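Local atomic coordinates of putative 5-carboxymethyl-2-hydroxymuconate isomerase (Pseudomonas aeruginosa, PDB entry 3E6Q), a protein that probably catalyses the isomerisation of 5-carboxymethyl-2-hydroxymuconate. Residues H24-A29 with R64-E69; A31-E36 with A81-C86; C86-D91 with E126-E131. All blocks are in the same frame, centred on the assembly; numbering follows the deposited sequence. Where two conformers were deposited one is given.

Contact 1. Residues H24-A29 with R64-E69; sequences HLVIEA and RFVTLE. With NA (sodium ion), chain R.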
# COMPACT_ATOMS: atom_id res chain seq x y z
N HIS A 24 2.46 -9.33 -6.96
CA HIS A 24 1.31 -8.66 -6.40
C HIS A 24 1.08 -7.40 -7.18
O HIS A 24 2.01 -6.62 -7.37
CB HIS A 24 1.53 -8.35 -4.89
CG HIS A 24 1.52 -9.56 -4.02
ND1 HIS A 24 0.35 -10.18 -3.64
CD2 HIS A 24 2.54 -10.29 -3.49
CE1 HIS A 24 0.66 -11.22 -2.88
NE2 HIS A 24 1.97 -11.30 -2.76
N LEU A 25 -0.15 -7.18 -7.62
CA LEU A 25 -0.47 -5.97 -8.38
C LEU A 25 -1.65 -5.28 -7.70
O LEU A 25 -2.72 -5.89 -7.49
CB LEU A 25 -0.84 -6.33 -9.80
CG LEU A 25 -1.37 -5.20 -10.66
CD1 LEU A 25 -0.26 -4.15 -10.85
CD2 LEU A 25 -1.93 -5.66 -12.01
N VAL A 26 -1.46 -4.01 -7.36
CA VAL A 26 -2.53 -3.19 -6.76
C VAL A 26 -2.84 -2.02 -7.70
O VAL A 26 -1.95 -1.21 -7.99
CB VAL A 26 -2.17 -2.67 -5.35
CG1 VAL A 26 -3.36 -1.80 -4.78
CG2 VAL A 26 -1.77 -3.83 -4.39
N ILE A 27 -4.09 -1.95 -8.16
CA ILE A 27 -4.59 -0.86 -8.99
C ILE A 27 -5.51 0.01 -8.13
O ILE A 27 -6.42 -0.52 -7.49
CB ILE A 27 -5.34 -1.38 -10.25
CG1 ILE A 27 -4.45 -2.30 -11.12
CG2 ILE A 27 -5.91 -0.21 -11.10
CD1 ILE A 27 -5.18 -2.92 -12.26
N GLU A 28 -5.26 1.31 -8.16
CA GLU A 28 -6.02 2.31 -7.42
C GLU A 28 -6.59 3.29 -8.45
O GLU A 28 -5.86 3.82 -9.29
CB GLU A 28 -5.13 3.10 -6.47
CG GLU A 28 -4.57 2.40 -5.28
CD GLU A 28 -3.52 3.29 -4.64
OE1 GLU A 28 -3.83 4.07 -3.68
OE2 GLU A 28 -2.33 3.22 -5.09
N ALA A 29 -7.89 3.55 -8.36
CA ALA A 29 -8.61 4.46 -9.25
C ALA A 29 -9.40 5.45 -8.40
O ALA A 29 -10.07 5.07 -7.45
CB ALA A 29 -9.54 3.68 -10.12
N ARG A 64 -5.44 -6.92 -7.38
CA ARG A 64 -6.63 -6.35 -6.74
C ARG A 64 -6.78 -4.90 -7.17
O ARG A 64 -5.81 -4.21 -7.55
CB ARG A 64 -6.61 -6.49 -5.21
CG ARG A 64 -5.34 -5.93 -4.52
CD ARG A 64 -4.22 -6.97 -4.62
NE ARG A 64 -3.32 -7.02 -3.45
CZ ARG A 64 -2.33 -7.88 -3.33
NH1 ARG A 64 -2.05 -8.70 -4.32
NH2 ARG A 64 -1.56 -7.88 -2.26
N PHE A 65 -8.04 -4.47 -7.19
CA PHE A 65 -8.43 -3.13 -7.61
C PHE A 65 -9.17 -2.47 -6.45
O PHE A 65 -10.08 -3.05 -5.84
CB PHE A 65 -9.32 -3.23 -8.85
CG PHE A 65 -9.85 -1.92 -9.32
CD1 PHE A 65 -10.98 -1.36 -8.74
CD2 PHE A 65 -9.31 -1.33 -10.46
CE1 PHE A 65 -11.50 -0.13 -9.19
CE2 PHE A 65 -9.86 -0.08 -10.96
CZ PHE A 65 -10.94 0.49 -10.31
N VAL A 66 -8.78 -1.24 -6.14
CA VAL A 66 -9.45 -0.45 -5.12
C VAL A 66 -9.86 0.93 -5.66
O VAL A 66 -9.08 1.57 -6.36
CB VAL A 66 -8.57 -0.32 -3.88
CG1 VAL A 66 -8.33 -1.75 -3.27
CG2 VAL A 66 -7.28 0.29 -4.25
N THR A 67 -11.06 1.36 -5.30
CA THR A 67 -11.56 2.69 -5.59
C THR A 67 -11.19 3.58 -4.42
O THR A 67 -11.39 3.21 -3.26
CB THR A 67 -13.07 2.67 -5.79
OG1 THR A 67 -13.39 1.86 -6.94
CG2 THR A 67 -13.59 4.10 -5.93
N LEU A 68 -10.57 4.70 -4.73
CA LEU A 68 -10.23 5.73 -3.72
C LEU A 68 -11.41 6.67 -3.55
O LEU A 68 -11.78 7.43 -4.47
CB LEU A 68 -9.03 6.53 -4.19
CG LEU A 68 -7.79 5.69 -4.57
CD1 LEU A 68 -6.66 6.56 -5.17
CD2 LEU A 68 -7.34 4.86 -3.36
N GLU A 69 -12.05 6.60 -2.38
CA GLU A 69 -13.22 7.41 -2.10
C GLU A 69 -12.87 8.82 -1.68
O GLU A 69 -13.72 9.73 -1.75
CB GLU A 69 -14.03 6.72 -1.01
CG GLU A 69 -14.53 5.30 -1.39
CD GLU A 69 -15.45 4.66 -0.32
OE1 GLU A 69 -16.00 3.56 -0.62
OE2 GLU A 69 -15.64 5.25 0.78
NA NA R . -1.17 0.97 -6.04
O HOH W 1 -0.24 0.13 -3.67

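Contact 2. Residues A31-E36 with A81-C86; sequences ANLRLE and AYLHAC. With FMT (formic acid), chain P.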
# COMPACT_ATOMS: atom_id res chain seq x y z
N ALA A 31 -12.50 7.66 -7.34
CA ALA A 31 -13.93 7.29 -7.43
C ALA A 31 -14.69 7.94 -8.60
O ALA A 31 -15.71 7.42 -9.05
CB ALA A 31 -14.64 7.59 -6.06
N ASN A 32 -14.19 9.09 -9.08
CA ASN A 32 -14.72 9.79 -10.26
C ASN A 32 -14.27 9.29 -11.61
O ASN A 32 -14.67 9.83 -12.63
CB ASN A 32 -14.45 11.29 -10.15
CG ASN A 32 -12.99 11.65 -10.15
OD1 ASN A 32 -12.16 10.79 -9.93
ND2 ASN A 32 -12.69 12.95 -10.38
N LEU A 33 -13.38 8.28 -11.62
CA LEU A 33 -12.86 7.74 -12.86
C LEU A 33 -13.83 6.77 -13.51
O LEU A 33 -14.24 5.77 -12.90
CB LEU A 33 -11.52 7.02 -12.63
CG LEU A 33 -10.80 6.58 -13.92
CD1 LEU A 33 -10.46 7.80 -14.83
CD2 LEU A 33 -9.53 5.85 -13.53
N ARG A 34 -14.12 7.01 -14.78
CA ARG A 34 -14.93 6.12 -15.60
C ARG A 34 -13.99 5.26 -16.40
O ARG A 34 -13.09 5.78 -17.01
CB ARG A 34 -15.85 6.92 -16.55
CG ARG A 34 -16.92 7.70 -15.79
CD ARG A 34 -17.84 8.48 -16.73
NE ARG A 34 -17.06 9.47 -17.45
CZ ARG A 34 -16.72 9.38 -18.72
NH1 ARG A 34 -16.01 10.39 -19.26
NH2 ARG A 34 -17.06 8.34 -19.46
N LEU A 35 -14.25 3.95 -16.44
CA LEU A 35 -13.45 2.98 -17.20
C LEU A 35 -14.30 2.38 -18.30
O LEU A 35 -15.56 2.37 -18.20
CB LEU A 35 -12.99 1.82 -16.28
CG LEU A 35 -12.13 2.20 -15.06
CD1 LEU A 35 -11.83 0.95 -14.21
CD2 LEU A 35 -10.87 2.86 -15.47
N GLU A 36 -13.63 1.85 -19.31
CA GLU A 36 -14.30 1.12 -20.39
C GLU A 36 -14.65 -0.30 -19.99
O GLU A 36 -15.39 -1.00 -20.72
CB GLU A 36 -13.41 1.08 -21.63
CG GLU A 36 -12.94 2.44 -22.16
CD GLU A 36 -14.07 3.26 -22.85
OE1 GLU A 36 -15.21 2.79 -22.96
OE2 GLU A 36 -13.82 4.41 -23.29
N ALA A 81 -9.15 13.22 -12.14
CA ALA A 81 -9.18 11.77 -11.85
C ALA A 81 -7.82 11.21 -12.21
O ALA A 81 -7.11 11.74 -13.07
CB ALA A 81 -10.26 11.06 -12.66
N TYR A 82 -7.43 10.14 -11.51
CA TYR A 82 -6.19 9.50 -11.76
C TYR A 82 -6.30 8.00 -11.48
O TYR A 82 -7.23 7.54 -10.82
CB TYR A 82 -4.99 10.13 -11.02
CG TYR A 82 -5.01 10.03 -9.54
CD1 TYR A 82 -4.63 8.87 -8.87
CD2 TYR A 82 -5.40 11.17 -8.78
CE1 TYR A 82 -4.62 8.81 -7.45
CE2 TYR A 82 -5.44 11.10 -7.35
CZ TYR A 82 -5.04 9.92 -6.72
OH TYR A 82 -5.04 9.85 -5.35
N LEU A 83 -5.36 7.27 -12.09
CA LEU A 83 -5.30 5.80 -12.07
C LEU A 83 -3.82 5.41 -11.88
O LEU A 83 -2.93 5.88 -12.60
CB LEU A 83 -5.84 5.25 -13.39
CG LEU A 83 -5.89 3.75 -13.63
CD1 LEU A 83 -6.71 3.01 -12.59
CD2 LEU A 83 -6.43 3.47 -15.07
N HIS A 84 -3.59 4.56 -10.89
CA HIS A 84 -2.22 4.13 -10.51
C HIS A 84 -2.15 2.64 -10.22
O HIS A 84 -3.08 2.07 -9.63
CB HIS A 84 -1.76 4.93 -9.29
CG HIS A 84 -0.39 4.55 -8.82
ND1 HIS A 84 0.76 4.84 -9.53
CD2 HIS A 84 0.00 3.89 -7.71
CE1 HIS A 84 1.81 4.38 -8.86
NE2 HIS A 84 1.38 3.77 -7.77
N ALA A 85 -1.05 2.02 -10.61
CA ALA A 85 -0.78 0.65 -10.25
C ALA A 85 0.60 0.53 -9.63
O ALA A 85 1.53 1.26 -9.97
CB ALA A 85 -0.88 -0.26 -11.44
N CYS A 86 0.72 -0.41 -8.71
CA CYS A 86 2.00 -0.75 -8.09
C CYS A 86 2.15 -2.26 -8.26
O CYS A 86 1.37 -3.07 -7.72
CB CYS A 86 2.00 -0.35 -6.61
SG CYS A 86 3.62 -0.70 -5.88
C FMT P . 2.80 3.62 -5.04
O1 FMT P . 3.03 2.78 -5.88
O2 FMT P . 1.66 3.65 -4.52

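Contact 3. Residues C86-D91 with E126-E131; sequences CLSILD and EVREME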
# COMPACT_ATOMS: atom_id res chain seq x y z
N CYS A 86 0.72 -0.41 -8.71
CA CYS A 86 2.00 -0.75 -8.09
C CYS A 86 2.15 -2.26 -8.26
O CYS A 86 1.37 -3.07 -7.72
CB CYS A 86 2.00 -0.35 -6.61
SG CYS A 86 3.62 -0.70 -5.88
N LEU A 87 3.10 -2.64 -9.11
CA LEU A 87 3.48 -4.03 -9.32
C LEU A 87 4.66 -4.35 -8.42
O LEU A 87 5.72 -3.70 -8.52
CB LEU A 87 3.88 -4.29 -10.78
CG LEU A 87 4.28 -5.74 -11.11
CD1 LEU A 87 3.07 -6.69 -11.03
CD2 LEU A 87 5.01 -5.83 -12.48
N SER A 88 4.49 -5.36 -7.58
CA SER A 88 5.58 -5.82 -6.70
C SER A 88 6.06 -7.18 -7.12
O SER A 88 5.27 -8.16 -7.15
CB SER A 88 5.09 -5.89 -5.24
OG SER A 88 4.74 -4.61 -4.72
N ILE A 89 7.35 -7.24 -7.45
CA ILE A 89 8.01 -8.48 -7.86
C ILE A 89 9.17 -8.79 -6.91
O ILE A 89 9.61 -7.92 -6.17
CB ILE A 89 8.49 -8.41 -9.33
CG1 ILE A 89 9.68 -7.46 -9.50
CG2 ILE A 89 7.31 -8.22 -10.32
CD1 ILE A 89 10.36 -7.51 -10.88
N LEU A 90 9.71 -10.00 -6.98
CA LEU A 90 10.88 -10.35 -6.18
C LEU A 90 12.09 -9.59 -6.70
O LEU A 90 12.24 -9.36 -7.92
CB LEU A 90 11.15 -11.84 -6.18
CG LEU A 90 10.05 -12.66 -5.53
CD1 LEU A 90 10.22 -14.17 -5.70
CD2 LEU A 90 9.92 -12.27 -4.06
N ASP A 91 12.94 -9.19 -5.77
CA ASP A 91 14.20 -8.57 -6.16
C ASP A 91 15.07 -9.54 -6.99
O ASP A 91 14.89 -10.76 -6.96
CB ASP A 91 15.01 -8.07 -4.93
CG ASP A 91 15.34 -9.17 -3.88
OD1 ASP A 91 14.92 -10.32 -3.97
OD2 ASP A 91 16.04 -8.84 -2.89
N GLU A 126 4.19 1.94 -10.96
CA GLU A 126 5.45 1.75 -10.28
C GLU A 126 5.71 0.26 -10.37
O GLU A 126 4.78 -0.53 -10.19
CB GLU A 126 5.38 2.15 -8.82
CG GLU A 126 6.56 1.71 -8.07
CD GLU A 126 6.65 2.18 -6.61
OE1 GLU A 126 5.65 2.63 -6.00
OE2 GLU A 126 7.77 2.00 -6.13
N VAL A 127 6.96 -0.12 -10.62
CA VAL A 127 7.40 -1.50 -10.42
C VAL A 127 8.41 -1.50 -9.23
O VAL A 127 9.41 -0.78 -9.27
CB VAL A 127 8.07 -2.05 -11.67
CG1 VAL A 127 8.51 -3.52 -11.42
CG2 VAL A 127 7.14 -1.95 -12.89
N ARG A 128 8.06 -2.16 -8.16
CA ARG A 128 8.90 -2.24 -6.97
C ARG A 128 9.34 -3.67 -6.65
O ARG A 128 8.78 -4.63 -7.18
CB ARG A 128 8.21 -1.64 -5.76
CG ARG A 128 6.92 -2.36 -5.32
CD ARG A 128 6.35 -1.79 -4.04
NE ARG A 128 7.25 -2.03 -2.91
CZ ARG A 128 7.21 -3.12 -2.13
NH1 ARG A 128 6.32 -4.06 -2.33
NH2 ARG A 128 8.08 -3.26 -1.13
N GLU A 129 10.34 -3.79 -5.80
CA GLU A 129 10.95 -5.08 -5.50
C GLU A 129 10.75 -5.46 -4.01
O GLU A 129 10.88 -4.61 -3.11
CB GLU A 129 12.43 -4.99 -5.75
CG GLU A 129 12.79 -4.77 -7.19
CD GLU A 129 14.31 -4.74 -7.38
OE1 GLU A 129 14.99 -3.85 -6.80
OE2 GLU A 129 14.84 -5.63 -8.04
N MSE A 130 10.47 -6.74 -3.79
CA MSE A 130 10.34 -7.34 -2.49
C MSE A 130 11.57 -8.19 -2.22
O MSE A 130 12.10 -8.82 -3.13
CB MSE A 130 9.11 -8.24 -2.47
CG MSE A 130 7.82 -7.52 -2.89
SE MSE A 130 6.25 -8.61 -2.64
CE MSE A 130 6.62 -9.96 -4.02
N GLU A 131 12.03 -8.18 -0.97
CA GLU A 131 13.26 -8.93 -0.62
C GLU A 131 12.93 -10.40 -0.63
O GLU A 131 12.20 -10.88 0.21
CB GLU A 131 13.75 -8.55 0.78
CG GLU A 131 15.01 -9.33 1.13
CD GLU A 131 15.38 -9.25 2.56
OE1 GLU A 131 14.60 -8.75 3.38
OE2 GLU A 131 16.50 -9.73 2.86
O HOH W 2 13.58 -7.50 -9.50

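Contact 1. Residues H24-A29 with R64-E69
R64 reaches back along the neighbouring strand to H24, and its NH1 donates to ND1 of that ring at 2.9 Å. The NH1 lies in the imidazole plane and ND1 lies in the guanidinium plane, yet the two flat groups stand almost perpendicular, 88° apart. R64 gets there by a bent route: CG sits between the backbone N and the carbonyl carbon (chi1 54°), and further bends at chi2 and chi3 carry the chain across V26, whose CG2 is 3.7 Å from R64 NE. On the far face of the sheet F65 works differently. With CG anti to the backbone N (chi1 176°), its ring reaches I27 and A29, both meeting it obliquely: CD2 is 3.6 Å from I27 CG2, and CZ is 3.5 Å from A29 CB. Helix 39-52 covers this apolar face through L43. Five backbone hydrogen bonds zip the parallel strands together, from L25 O to L68 N. E28 extends on the R64 face, where its OE1 is 3.6 Å from L68 CD2 and its OE2 binds the sodium ion at 2.7 Å; a water also binds the metal. R64 NH2 forms a salt bridge with E28 of the second subunit, while E28 OE1 pairs with R64 of the third. One face is thus greasy and closed by a helix, while the other gathers charges that are answered across the subunit boundaries and would favour the trimer.

Contact 2. Residues A31-E36 with A81-C86
L33 turns toward the start of strand 82-90 and wedges its forked end between A81 and L83. From CB, which already points that way, the chain runs to CG set anti to the backbone N (chi1 -172°), and this swings both methyls onto the other segment. CD1 meets the methyl CB of A81 at 3.9 Å. CD2 goes further in, coming within 3.7 Å of L83 CB and 3.9 Å of Y82 O. The L33 and L83 side chains cross at about a right angle, with CD2 as the branch that meets L83. V121 of strand 121-130 also packs on L33. Beside it, N32 lays its amide against A81, with OD1 3.3 Å from A81 CB. That amide is pinned by other partners: OD1 is hydrogen-bonded to T30 OG1, and ND2 to R80 O. No hydrogen bond joins the two segments. At the other end of 81-86, H84 NE2 donates to a formate oxygen, O1, at 2.7 Å, nearly straight (170°) and in the ring plane. H84 ND1 is tied to S124, and its ring meets H24 of the third subunit; the formate, probably from the crystallisation liquor, may mark a polar pocket near the subunit interface. The apolar end is the connection of a beta-alpha-beta unit, where the chain leaving strand 24-30 for helix 39-52 folds against the third strand of the sheet.

Contact 3. Residues C86-D91 with E126-E131
R128 and S88 meet on one face of the sheet, S88 OG at the edge of the guanidinium, where NH1 donates to it at 2.9 Å. OG lies close to the guanidinium plane, and the N-H...O angle is 152°. The arginine folds to do this: CG lies between the backbone N and the carbonyl carbon, chi2 is extended, and the bend comes at chi3 (-66°), bringing the guanidinium to the serine. C86 SG, anti to its own backbone N, also rests on the arginine's aliphatic part, 3.5 Å from CD. M130, a selenomethionine, continues the row from the opposite end. Its SE sits 3.9 Å from S88 CB, and its methyl CE turns at chi3 toward L90, crossing that side chain at a slant with CE 4.0 Å from L90 CD2. The far face is apolar where V127 CG1 loosely faces both L87 and I89, and helix 95-112 packs on it. Near the strand ends, E129 OE2 lies 3.5 Å from D91 CA, and a water links that oxygen to L90 O by donating to both. The D91 carboxylate finds its partner in R132. Across the subunit boundaries, R128 NH2 pairs with E126 of the second subunit and E126 with R128 of the third, knitting the polar face into the trimer. Backbone bonds from L87 N to D91 N hold the strands in parallel register. Strand 82-90, helix 95-112 and strand 121-130 form a beta-alpha-beta crossover, its two parallel strands adjacent and the helix packed on the apolar face.

In the fold
The three contacts share one four-stranded mixed sheet, ordered 62-73, 24-30, 82-90, 121-130. Contact 1 joins the first parallel pair and contact 3 the second; their centres are about 16 Å apart, and the central antiparallel pairing of 24-30 with 82-90 fuses the two halves. Contact 2, its centre about 9 Å from that of contact 1 and about 21 Å from that of contact 3, packs the loop after strand 24-30 against the start of strand 82-90. It shares C86 with contact 3. Along the chain contacts 1 and 2 interleave, whereas contact 3 opens after both. Two beta-alpha-beta units thus lie side by side, one sheet face toward the helices, the other toward neighbouring subunits.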